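Local coordinates for protein alpha-L-rhamnosidase (Aspergillus terreus, PDB 6GSZ) that probably hydrolyses terminal non-reducing alpha-L-rhamnose residues of alpha-L-rhamnosides as a calcium-binding glycosidase, at residues 22-27 with 62-67; 41-46 with 66-71; 456-461 with 489-494; 468-473 with 510-515. All blocks are in the same frame, centred on the assembly; numbering follows the deposited sequence.

Interaction 1 (22-27 with 62-67); sequences QPRVSW and SVLVPW. With CA (calcium ion), chain I.
V25 and V65 form an isolated antiparallel bridge, a hydrogen-bonded pair, in the N-terminal immunoglobulin-like domain, where the loop 62-67 runs beside the start of strand 25-30. V25 N donates to V65 O at 2.9 Å and V65 N returns a bond to V25 O. L64 and V65 together face V25, a G1 beta bulge with L64 at positive phi (56°). L64 N stays near V25 O but at a poor angle, and donates instead to S26 OG at 2.8 Å. Further along, W27 N bonds to S62 O, and S62 CB sits over the five-membered ring of the W27 indole, 3.8 Å from its centroid. R24 lays its guanidinium across L64, whose CD2 lies 3.9 Å above the guanidinium plane; the charge itself pairs with D544 and E10. V63 O binds the calcium ion at 2.3 Å, joined by D61 and four waters, one of which also donates to L64 O, so the metal site is joined to the bulge through V63 O and this water. On its other side, strand 25-30 pairs with strand 3-9, while W67 and W27 reach across to strand 78-86.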
# COMPACT_ATOMS: atom_id res chain seq x y z
N GLN A 22 9.77 -17.87 -15.70
CA GLN A 22 8.54 -18.54 -16.20
C GLN A 22 7.36 -17.76 -15.62
O GLN A 22 6.56 -18.30 -14.85
CB GLN A 22 8.53 -20.02 -15.82
CG GLN A 22 9.69 -20.81 -16.40
CD GLN A 22 9.73 -22.23 -15.91
OE1 GLN A 22 9.10 -23.10 -16.48
NE2 GLN A 22 10.38 -22.46 -14.81
N PRO A 23 7.19 -16.47 -15.96
CA PRO A 23 6.16 -15.64 -15.33
C PRO A 23 4.77 -16.12 -15.75
O PRO A 23 4.53 -16.39 -16.95
CB PRO A 23 6.43 -14.24 -15.88
CG PRO A 23 7.12 -14.49 -17.18
CD PRO A 23 8.01 -15.70 -16.92
N ARG A 24 3.84 -16.15 -14.78
CA ARG A 24 2.45 -16.48 -15.09
C ARG A 24 1.82 -15.30 -15.81
O ARG A 24 2.24 -14.15 -15.65
CB ARG A 24 1.72 -16.85 -13.79
CG ARG A 24 2.26 -18.13 -13.15
CD ARG A 24 1.69 -18.37 -11.78
NE ARG A 24 2.10 -17.34 -10.85
CZ ARG A 24 1.48 -17.04 -9.72
NH1 ARG A 24 0.41 -17.74 -9.36
NH2 ARG A 24 1.91 -16.04 -8.95
N VAL A 25 0.76 -15.60 -16.58
CA VAL A 25 0.12 -14.67 -17.48
C VAL A 25 -1.34 -14.53 -17.08
O VAL A 25 -2.01 -15.52 -16.79
CB VAL A 25 0.26 -15.11 -18.95
CG1 VAL A 25 -0.23 -14.02 -19.89
CG2 VAL A 25 1.70 -15.54 -19.26
N SER A 26 -1.86 -13.32 -17.16
CA SER A 26 -3.27 -13.01 -16.90
C SER A 26 -3.78 -12.02 -17.95
O SER A 26 -3.02 -11.20 -18.43
CB SER A 26 -3.48 -12.39 -15.54
OG SER A 26 -2.96 -13.18 -14.50
N TRP A 27 -5.06 -12.11 -18.29
CA TRP A 27 -5.65 -11.12 -19.15
C TRP A 27 -7.00 -10.71 -18.59
O TRP A 27 -7.81 -11.56 -18.23
CB TRP A 27 -5.76 -11.61 -20.60
CG TRP A 27 -6.29 -13.01 -20.76
CD1 TRP A 27 -7.56 -13.41 -21.10
CD2 TRP A 27 -5.49 -14.20 -20.73
NE1 TRP A 27 -7.58 -14.77 -21.20
CE2 TRP A 27 -6.35 -15.29 -21.00
CE3 TRP A 27 -4.13 -14.44 -20.49
CZ2 TRP A 27 -5.88 -16.58 -21.03
CZ3 TRP A 27 -3.66 -15.73 -20.52
CH2 TRP A 27 -4.53 -16.80 -20.79
N SER A 62 -8.21 -17.57 -17.10
CA SER A 62 -7.66 -16.33 -17.66
C SER A 62 -6.77 -15.58 -16.66
O SER A 62 -6.32 -14.46 -16.96
CB SER A 62 -8.82 -15.44 -18.14
OG SER A 62 -9.77 -15.22 -17.11
N VAL A 63 -6.48 -16.20 -15.49
CA VAL A 63 -5.73 -15.53 -14.43
C VAL A 63 -4.60 -16.43 -13.95
O VAL A 63 -4.83 -17.54 -13.46
CB VAL A 63 -6.66 -15.17 -13.25
CG1 VAL A 63 -5.86 -14.55 -12.09
CG2 VAL A 63 -7.77 -14.24 -13.69
N LEU A 64 -3.39 -15.89 -14.04
CA LEU A 64 -2.18 -16.56 -13.52
C LEU A 64 -2.01 -17.97 -14.13
O LEU A 64 -1.68 -18.95 -13.42
CB LEU A 64 -2.19 -16.56 -11.99
CG LEU A 64 -2.15 -15.16 -11.36
CD1 LEU A 64 -2.53 -15.23 -9.88
CD2 LEU A 64 -0.80 -14.46 -11.51
N VAL A 65 -2.14 -18.03 -15.46
CA VAL A 65 -1.92 -19.28 -16.19
C VAL A 65 -0.43 -19.46 -16.42
O VAL A 65 0.35 -18.50 -16.27
CB VAL A 65 -2.69 -19.31 -17.53
CG1 VAL A 65 -4.16 -18.91 -17.34
CG2 VAL A 65 -2.02 -18.47 -18.60
N PRO A 66 0.06 -20.67 -16.73
CA PRO A 66 1.49 -20.88 -16.89
C PRO A 66 2.15 -20.17 -18.07
O PRO A 66 1.53 -19.90 -19.09
CB PRO A 66 1.62 -22.39 -17.07
CG PRO A 66 0.34 -22.96 -16.51
CD PRO A 66 -0.71 -21.91 -16.87
N TRP A 67 3.41 -19.76 -17.84
CA TRP A 67 4.24 -19.35 -18.97
C TRP A 67 4.33 -20.52 -19.95
O TRP A 67 4.68 -21.61 -19.53
CB TRP A 67 5.62 -18.97 -18.43
CG TRP A 67 6.60 -18.59 -19.51
CD1 TRP A 67 7.69 -19.31 -19.93
CD2 TRP A 67 6.55 -17.40 -20.31
NE1 TRP A 67 8.32 -18.65 -20.95
CE2 TRP A 67 7.66 -17.48 -21.20
CE3 TRP A 67 5.69 -16.31 -20.38
CZ2 TRP A 67 7.89 -16.49 -22.15
CZ3 TRP A 67 5.93 -15.34 -21.31
CH2 TRP A 67 7.02 -15.43 -22.19
CA CA I . -5.98 -19.19 -12.37
O HOH W 1 4.61 -20.39 -15.25
O HOH W 2 -1.08 -19.95 -10.35
O HOH W 3 -9.42 -12.68 -16.48
O HOH W 4 -3.80 -20.25 -12.08
O HOH W 5 -5.34 -18.13 -10.26
O HOH W 6 -8.06 -18.27 -11.60
O HOH W 7 -6.93 -21.09 -11.22

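Interaction 2 (41-46 with 66-71); sequences YEIEVK and PWPSSP
I43 and P68 cross at about a right angle, with the proline ring presenting its CG to the isoleucine. That one carbon meets I43 CG2 at 3.9 Å and I43 CD1 at nearly the same distance, and P68 CD also approaches CD1. With CG1 anti to the carbonyl carbon (chi1 -57°) and CD1 extended beyond it, the two branches of I43 both reach P68 CG. Two residues on, V45 spreads its methyls between two partners: CG2 comes obliquely to P68 CG at 4.1 Å, and CG1, anti to the backbone N, reaches the six-membered ring of W67 at CH2, also at 4.1 Å. The same CG1 touches S69 CB. On the loop side the indole is fixed by its own chain. P68 CD and S69 N lie 3.6 Å above one face. W67 NE1 donates in the ring plane to S70 O at 2.9 Å, approaching from above the carbonyl plane. Y41 and P66 are the polar end of the contact, also crossing at about a right angle. The tyrosine hydroxyl lies 4.1 Å from P66 CD, and a water in the plane of the Y41 ring joins Y41 OH to P66 O. No direct hydrogen bond links the segments, so apolar contact and this water carry the join. Strand 38-46 lies between strands 53-58 and 78-86 in the mixed sheet of the N-terminal immunoglobulin-like domain; the loop packs on it, with P68 and S69 touching F55 on one flanking strand and W67 touching V80 on the other.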
# COMPACT_ATOMS: atom_id res chain seq x y z
N TYR A 41 -7.55 -20.56 -24.96
CA TYR A 41 -6.76 -19.36 -25.24
C TYR A 41 -5.56 -19.75 -26.11
O TYR A 41 -5.13 -20.88 -26.15
CB TYR A 41 -6.33 -18.64 -23.96
CG TYR A 41 -5.44 -19.43 -23.04
CD1 TYR A 41 -4.07 -19.49 -23.25
CD2 TYR A 41 -5.94 -20.02 -21.88
CE1 TYR A 41 -3.23 -20.16 -22.38
CE2 TYR A 41 -5.10 -20.66 -21.00
CZ TYR A 41 -3.73 -20.69 -21.20
OH TYR A 41 -2.92 -21.35 -20.29
N GLU A 42 -5.01 -18.71 -26.74
CA GLU A 42 -3.75 -18.78 -27.46
C GLU A 42 -2.85 -17.66 -26.93
O GLU A 42 -3.27 -16.53 -26.80
CB GLU A 42 -3.96 -18.66 -28.97
CG GLU A 42 -4.52 -19.94 -29.56
CD GLU A 42 -4.75 -19.89 -31.06
OE1 GLU A 42 -4.63 -18.81 -31.63
OE2 GLU A 42 -5.13 -20.96 -31.62
N ILE A 43 -1.61 -18.05 -26.64
CA ILE A 43 -0.55 -17.09 -26.27
C ILE A 43 0.52 -17.15 -27.37
O ILE A 43 1.09 -18.20 -27.64
CB ILE A 43 0.07 -17.40 -24.90
CG1 ILE A 43 -0.97 -17.41 -23.79
CG2 ILE A 43 1.17 -16.37 -24.62
CD1 ILE A 43 -0.46 -17.80 -22.41
N GLU A 44 0.76 -15.99 -27.99
CA GLU A 44 1.83 -15.79 -28.99
C GLU A 44 3.06 -15.24 -28.26
O GLU A 44 2.97 -14.21 -27.58
CB GLU A 44 1.35 -14.81 -30.05
CG GLU A 44 2.36 -14.56 -31.18
CD GLU A 44 1.93 -13.37 -32.01
OE1 GLU A 44 1.42 -13.58 -33.14
OE2 GLU A 44 2.00 -12.24 -31.48
N VAL A 45 4.17 -15.94 -28.41
CA VAL A 45 5.44 -15.50 -27.87
C VAL A 45 6.44 -15.28 -29.01
O VAL A 45 6.79 -16.23 -29.73
CB VAL A 45 5.97 -16.52 -26.85
CG1 VAL A 45 7.28 -16.03 -26.23
CG2 VAL A 45 4.92 -16.84 -25.80
N LYS A 46 6.92 -14.03 -29.13
CA LYS A 46 7.90 -13.65 -30.18
C LYS A 46 9.26 -13.37 -29.54
O LYS A 46 9.32 -12.54 -28.63
CB LYS A 46 7.38 -12.46 -30.99
CG LYS A 46 8.31 -11.93 -32.07
CD LYS A 46 8.49 -12.88 -33.23
CE LYS A 46 9.36 -12.30 -34.33
NZ LYS A 46 10.80 -12.42 -34.00
N PRO A 66 0.06 -20.67 -16.73
CA PRO A 66 1.49 -20.88 -16.89
C PRO A 66 2.15 -20.17 -18.07
O PRO A 66 1.53 -19.90 -19.09
CB PRO A 66 1.62 -22.39 -17.07
CG PRO A 66 0.34 -22.96 -16.51
CD PRO A 66 -0.71 -21.91 -16.87
N TRP A 67 3.41 -19.76 -17.84
CA TRP A 67 4.24 -19.35 -18.97
C TRP A 67 4.33 -20.52 -19.95
O TRP A 67 4.68 -21.61 -19.53
CB TRP A 67 5.62 -18.97 -18.43
CG TRP A 67 6.60 -18.59 -19.51
CD1 TRP A 67 7.69 -19.31 -19.93
CD2 TRP A 67 6.55 -17.40 -20.31
NE1 TRP A 67 8.32 -18.65 -20.95
CE2 TRP A 67 7.66 -17.48 -21.20
CE3 TRP A 67 5.69 -16.31 -20.38
CZ2 TRP A 67 7.89 -16.49 -22.15
CZ3 TRP A 67 5.93 -15.34 -21.31
CH2 TRP A 67 7.02 -15.43 -22.19
N PRO A 68 4.00 -20.32 -21.23
CA PRO A 68 3.91 -21.47 -22.15
C PRO A 68 5.18 -21.82 -22.93
O PRO A 68 5.25 -22.81 -23.61
CB PRO A 68 2.84 -21.00 -23.15
CG PRO A 68 3.09 -19.49 -23.22
CD PRO A 68 3.41 -19.10 -21.79
N SER A 69 6.20 -20.97 -22.85
CA SER A 69 7.40 -21.13 -23.70
C SER A 69 8.56 -21.64 -22.82
O SER A 69 8.39 -22.01 -21.65
CB SER A 69 7.66 -19.80 -24.41
OG SER A 69 8.80 -19.84 -25.27
N SER A 70 9.75 -21.73 -23.42
CA SER A 70 10.93 -22.05 -22.64
C SER A 70 11.23 -20.88 -21.69
O SER A 70 10.82 -19.75 -21.93
CB SER A 70 12.12 -22.33 -23.53
OG SER A 70 12.28 -21.25 -24.41
N PRO A 71 11.91 -21.15 -20.57
CA PRO A 71 12.26 -20.07 -19.63
C PRO A 71 13.03 -18.92 -20.27
O PRO A 71 13.86 -19.13 -21.16
CB PRO A 71 13.11 -20.78 -18.57
CG PRO A 71 12.71 -22.24 -18.68
CD PRO A 71 12.42 -22.46 -20.14
O HOH W 8 -0.27 -21.26 -20.68

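Interaction 3 (456-461 with 489-494); sequences SIPTDC and GFLRAW. With BGC (beta-D-glucopyranose), chain B; EDO (1,2-ethanediol), chain C.
P458 packs between two aromatic side chains of helix 488-503, F490 and W494, and here the contact is tight. Its CD lies over the five-membered ring of the W494 indole, 3.6 Å from the centroid and 17° off the normal, a CH-pi contact, while CG sits above the centre of the whole indole. F490 meets the loop with its rim: CZ is 3.3 Å from I457 C, and P458 N lies at the ring edge, near its plane. The other end, at S456, is the solvated one, bridged by water. One water donates to S456 O and, at 2.8 Å from its oxygen, to F490 O; a 1,2-ethanediol probably left by the crystallisation liquor also donates to S456 O. That water stands over one face of F490; F454 also stacks with this ring. Two residues beyond the proline, D460 OD2 accepts a very short 2.5 Å hydrogen bond from O1 of the bound glucose, and D460 OD1 accepts from L468 N. In this six-hairpin glycosidase domain, apolar packing thus anchors the loop at P458, while its polar end supplies a carboxylate acceptor to the sugar.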
# COMPACT_ATOMS: atom_id res chain seq x y z
N SER A 456 5.86 2.52 -0.48
CA SER A 456 6.87 1.40 -0.50
C SER A 456 6.39 0.24 0.41
O SER A 456 6.39 -0.89 -0.02
CB SER A 456 8.34 1.86 -0.22
OG SER A 456 9.20 0.80 -0.45
N ILE A 457 6.05 0.58 1.67
CA ILE A 457 5.51 -0.33 2.69
C ILE A 457 4.18 0.27 3.18
O ILE A 457 3.93 1.46 2.98
CB ILE A 457 6.51 -0.51 3.85
CG1 ILE A 457 6.74 0.82 4.58
CG2 ILE A 457 7.81 -1.12 3.37
CD1 ILE A 457 7.27 0.64 5.99
N PRO A 458 3.29 -0.53 3.80
CA PRO A 458 2.06 -0.01 4.36
C PRO A 458 2.35 0.63 5.72
O PRO A 458 2.57 -0.07 6.71
CB PRO A 458 1.16 -1.25 4.46
CG PRO A 458 2.16 -2.39 4.65
CD PRO A 458 3.45 -1.96 4.01
N THR A 459 2.33 1.94 5.72
CA THR A 459 2.73 2.71 6.90
C THR A 459 1.54 3.02 7.81
O THR A 459 0.40 3.11 7.35
CB THR A 459 3.42 4.04 6.57
OG1 THR A 459 2.59 4.86 5.76
CG2 THR A 459 4.73 3.87 5.83
N ASP A 460 1.80 3.15 9.11
CA ASP A 460 0.82 3.64 10.02
C ASP A 460 0.42 5.08 9.72
O ASP A 460 -0.75 5.45 9.77
CB ASP A 460 1.26 3.56 11.48
CG ASP A 460 2.52 4.35 11.85
OD1 ASP A 460 3.48 4.40 11.05
OD2 ASP A 460 2.50 4.90 12.98
N CYS A 461 1.43 5.93 9.46
CA CYS A 461 1.18 7.33 9.16
C CYS A 461 2.33 7.89 8.33
O CYS A 461 3.35 7.24 8.20
CB CYS A 461 1.00 8.17 10.43
SG CYS A 461 2.40 8.12 11.58
N GLY A 489 1.03 -7.14 -5.75
CA GLY A 489 2.51 -7.14 -5.79
C GLY A 489 3.16 -6.39 -4.63
O GLY A 489 4.17 -6.87 -4.05
N PHE A 490 2.55 -5.28 -4.26
CA PHE A 490 3.01 -4.49 -3.12
C PHE A 490 3.04 -5.35 -1.86
O PHE A 490 4.00 -5.36 -1.11
CB PHE A 490 2.09 -3.28 -2.99
CG PHE A 490 2.33 -2.36 -1.83
CD1 PHE A 490 1.89 -2.67 -0.57
CD2 PHE A 490 3.02 -1.17 -2.00
CE1 PHE A 490 2.06 -1.81 0.50
CE2 PHE A 490 3.16 -0.30 -0.93
CZ PHE A 490 2.72 -0.62 0.33
N LEU A 491 1.94 -6.05 -1.58
CA LEU A 491 1.86 -6.86 -0.35
C LEU A 491 2.64 -8.16 -0.49
O LEU A 491 3.15 -8.66 0.52
CB LEU A 491 0.40 -7.10 0.03
CG LEU A 491 -0.34 -5.86 0.52
CD1 LEU A 491 -1.81 -6.17 0.67
CD2 LEU A 491 0.26 -5.31 1.82
N ARG A 492 2.82 -8.66 -1.73
CA ARG A 492 3.66 -9.82 -1.89
C ARG A 492 5.08 -9.55 -1.33
O ARG A 492 5.67 -10.39 -0.62
CB ARG A 492 3.75 -10.25 -3.35
CG ARG A 492 4.43 -11.59 -3.57
CD ARG A 492 4.57 -11.98 -5.02
NE ARG A 492 4.91 -13.40 -5.10
CZ ARG A 492 4.82 -14.11 -6.23
NH1 ARG A 492 4.65 -13.47 -7.39
NH2 ARG A 492 4.86 -15.45 -6.18
N ALA A 493 5.62 -8.40 -1.74
CA ALA A 493 6.97 -7.99 -1.32
C ALA A 493 7.03 -7.80 0.21
O ALA A 493 7.96 -8.30 0.89
CB ALA A 493 7.37 -6.75 -2.09
N TRP A 494 6.05 -7.08 0.74
CA TRP A 494 6.02 -6.81 2.17
C TRP A 494 6.01 -8.11 2.98
O TRP A 494 6.69 -8.27 4.01
CB TRP A 494 4.88 -5.87 2.52
CG TRP A 494 4.85 -5.45 3.95
CD1 TRP A 494 5.70 -4.56 4.55
CD2 TRP A 494 3.98 -5.90 4.98
NE1 TRP A 494 5.37 -4.43 5.87
CE2 TRP A 494 4.34 -5.26 6.19
CE3 TRP A 494 2.92 -6.83 5.02
CZ2 TRP A 494 3.69 -5.48 7.41
CZ3 TRP A 494 2.29 -7.06 6.22
CH2 TRP A 494 2.68 -6.41 7.40
C2 BGC B . 0.11 2.27 15.01
C3 BGC B . -0.35 1.23 16.00
C4 BGC B . 0.56 0.96 17.18
C5 BGC B . 0.87 2.27 17.72
C6 BGC B . 1.74 2.00 18.94
C1 BGC B . 0.57 3.52 15.75
O1 BGC B . 0.86 4.52 14.80
O2 BGC B . -1.00 2.83 14.34
O3 BGC B . -0.34 0.07 15.37
O4 BGC B . 0.06 0.07 18.21
O5 BGC B . 1.50 3.20 16.78
O6 BGC B . 2.21 3.25 19.44
C1 EDO C . 6.45 -2.81 -3.24
O1 EDO C . 6.98 -1.62 -2.56
C2 EDO C . 6.09 -2.58 -4.71
O2 EDO C . 4.67 -2.19 -4.94
O HOH W 9 5.90 -3.52 -0.27

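Interaction 4 (468-473 with 510-515); sequences LGWTGD and PYVIPN. With BGC (beta-D-glucopyranose), chain B.
With CG1 anti to its carbonyl carbon (chi1 -52°), V512 sets that methyl over the indole of W470, whose own CG is anti to the carbonyl carbon (chi1 -82°). V512 CG1 lies 3.5 Å from the centroid of the five-membered ring, 14° off the normal, a close CH-pi contact. The opposite face takes the bound glucose, with sugar C4 3.6 Å above the plane toward the rim, so the indole is clasped between valine and ligand. Y511 CB comes obliquely to W470 CZ3, and W470 NE1 is held by E466. The backbones are bridged at W470 and V512: I513 N donates to G469 O, while T471 N donates to Y511 O nearly in line with its C=O bond. T471 OG1 gives that oxygen a second bond at 2.9 Å from above the carbonyl plane. G469 centres an inverse gamma turn; its CA comes within 3.2 Å of I513 O in a CA-H...O contact. W470 is the N-cap residue of helix 471-484 in the six-hairpin glycosidase domain, so the turn delivers the indole to the sugar just as the helix begins. D473, in that first helical turn, takes two hydrogen bonds from the glucose, O3 to OD1 at 2.5 Å and O2 to OD2 at 2.6 Å. W527 and W578 meet the W470 ring from other parts of the pocket.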
# COMPACT_ATOMS: atom_id res chain seq x y z
N LEU A 468 6.10 3.60 9.98
CA LEU A 468 6.64 2.25 10.05
C LEU A 468 5.58 1.26 9.56
O LEU A 468 4.35 1.57 9.56
CB LEU A 468 7.01 1.92 11.50
CG LEU A 468 7.93 2.93 12.18
CD1 LEU A 468 8.14 2.57 13.64
CD2 LEU A 468 9.27 3.08 11.45
N GLY A 469 6.07 0.07 9.20
CA GLY A 469 5.15 -0.96 8.67
C GLY A 469 4.39 -1.70 9.76
O GLY A 469 4.64 -2.89 10.00
N TRP A 470 3.54 -0.96 10.48
CA TRP A 470 2.81 -1.53 11.61
C TRP A 470 1.86 -2.66 11.17
O TRP A 470 0.99 -2.51 10.31
CB TRP A 470 2.07 -0.43 12.36
CG TRP A 470 2.95 0.31 13.33
CD1 TRP A 470 3.55 1.52 13.15
CD2 TRP A 470 3.26 -0.10 14.66
NE1 TRP A 470 4.22 1.88 14.29
CE2 TRP A 470 4.08 0.89 15.23
CE3 TRP A 470 2.94 -1.22 15.41
CZ2 TRP A 470 4.55 0.79 16.53
CZ3 TRP A 470 3.40 -1.33 16.70
CH2 TRP A 470 4.23 -0.33 17.24
N THR A 471 2.08 -3.82 11.78
CA THR A 471 1.42 -5.07 11.37
C THR A 471 -0.09 -5.06 11.64
O THR A 471 -0.87 -5.50 10.81
CB THR A 471 2.17 -6.24 12.01
OG1 THR A 471 2.30 -6.05 13.43
CG2 THR A 471 3.53 -6.41 11.38
N GLY A 472 -0.50 -4.60 12.82
CA GLY A 472 -1.91 -4.67 13.14
C GLY A 472 -2.73 -3.78 12.22
O GLY A 472 -3.85 -4.14 11.81
N ASP A 473 -2.23 -2.60 11.86
CA ASP A 473 -2.98 -1.65 11.08
C ASP A 473 -3.31 -2.25 9.70
O ASP A 473 -4.44 -2.12 9.22
CB ASP A 473 -2.22 -0.32 10.91
CG ASP A 473 -1.80 0.37 12.19
OD1 ASP A 473 -1.25 -0.33 13.07
OD2 ASP A 473 -2.07 1.59 12.30
N PRO A 510 7.77 -9.39 14.43
CA PRO A 510 8.03 -8.06 14.98
C PRO A 510 6.83 -7.14 14.77
O PRO A 510 6.05 -7.34 13.86
CB PRO A 510 9.26 -7.57 14.24
CG PRO A 510 9.94 -8.83 13.81
CD PRO A 510 8.81 -9.79 13.46
N TYR A 511 6.69 -6.14 15.62
CA TYR A 511 5.57 -5.22 15.53
C TYR A 511 5.51 -4.46 14.21
O TYR A 511 4.43 -4.17 13.70
CB TYR A 511 5.52 -4.26 16.72
CG TYR A 511 5.42 -4.95 18.06
CD1 TYR A 511 4.88 -6.23 18.21
CD2 TYR A 511 5.77 -4.25 19.20
CE1 TYR A 511 4.86 -6.83 19.46
CE2 TYR A 511 5.72 -4.83 20.45
CZ TYR A 511 5.26 -6.12 20.59
OH TYR A 511 5.22 -6.71 21.82
N VAL A 512 6.68 -4.05 13.72
CA VAL A 512 6.77 -3.35 12.45
C VAL A 512 7.70 -4.08 11.49
O VAL A 512 8.64 -4.74 11.92
CB VAL A 512 7.21 -1.88 12.58
CG1 VAL A 512 6.36 -1.16 13.61
CG2 VAL A 512 8.69 -1.70 12.94
N ILE A 513 7.36 -3.98 10.20
CA ILE A 513 8.10 -4.62 9.13
C ILE A 513 8.30 -3.60 8.03
O ILE A 513 7.33 -3.04 7.48
CB ILE A 513 7.33 -5.79 8.53
CG1 ILE A 513 6.93 -6.84 9.57
CG2 ILE A 513 8.07 -6.41 7.36
CD1 ILE A 513 8.07 -7.65 10.21
N PRO A 514 9.56 -3.30 7.61
CA PRO A 514 10.82 -3.85 8.16
C PRO A 514 11.03 -3.54 9.65
O PRO A 514 10.52 -2.51 10.17
CB PRO A 514 11.88 -3.10 7.35
CG PRO A 514 11.19 -2.81 6.01
CD PRO A 514 9.78 -2.45 6.43
N ASN A 515 11.69 -4.48 10.32
CA ASN A 515 11.83 -4.41 11.76
C ASN A 515 13.07 -3.57 12.14
O ASN A 515 14.18 -4.05 11.98
CB ASN A 515 11.93 -5.81 12.34
CG ASN A 515 12.22 -5.81 13.82
OD1 ASN A 515 11.81 -4.87 14.50
ND2 ASN A 515 12.82 -6.92 14.30
C2 BGC B . 0.11 2.27 15.01
C3 BGC B . -0.35 1.23 16.00
C4 BGC B . 0.56 0.96 17.18
C5 BGC B . 0.87 2.27 17.72
C6 BGC B . 1.74 2.00 18.94
C1 BGC B . 0.57 3.52 15.75
O1 BGC B . 0.86 4.52 14.80
O2 BGC B . -1.00 2.83 14.34
O3 BGC B . -0.34 0.07 15.37
O4 BGC B . 0.06 0.07 18.21
O5 BGC B . 1.50 3.20 16.78
O6 BGC B . 2.21 3.25 19.44
O HOH W 10 8.89 -0.41 9.36
O HOH W 11 3.50 -8.09 15.06

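Overall arrangement
The four contacts fall into two pairs. Interactions 1 and 2, with centres about 9 Å apart, share P66 and W67 in the N-terminal immunoglobulin-like domain and close before the others open; W27 and V65 of the first pack on Y41 of the second. Interactions 3 and 4, about 10 Å apart at their centres, alternate along the chain in the six-hairpin glycosidase domain, linked by probable hydrogen bonds from W494 NE1 to I513 O and from L468 N to D460 OD1. Both help line the glucose pocket. The two domains meet where R24 of interaction 1 and R492 of interaction 3 come close, each salt-bridged to E10. Interactions 2 and 4 stay about 29 Å apart at their nearest atoms.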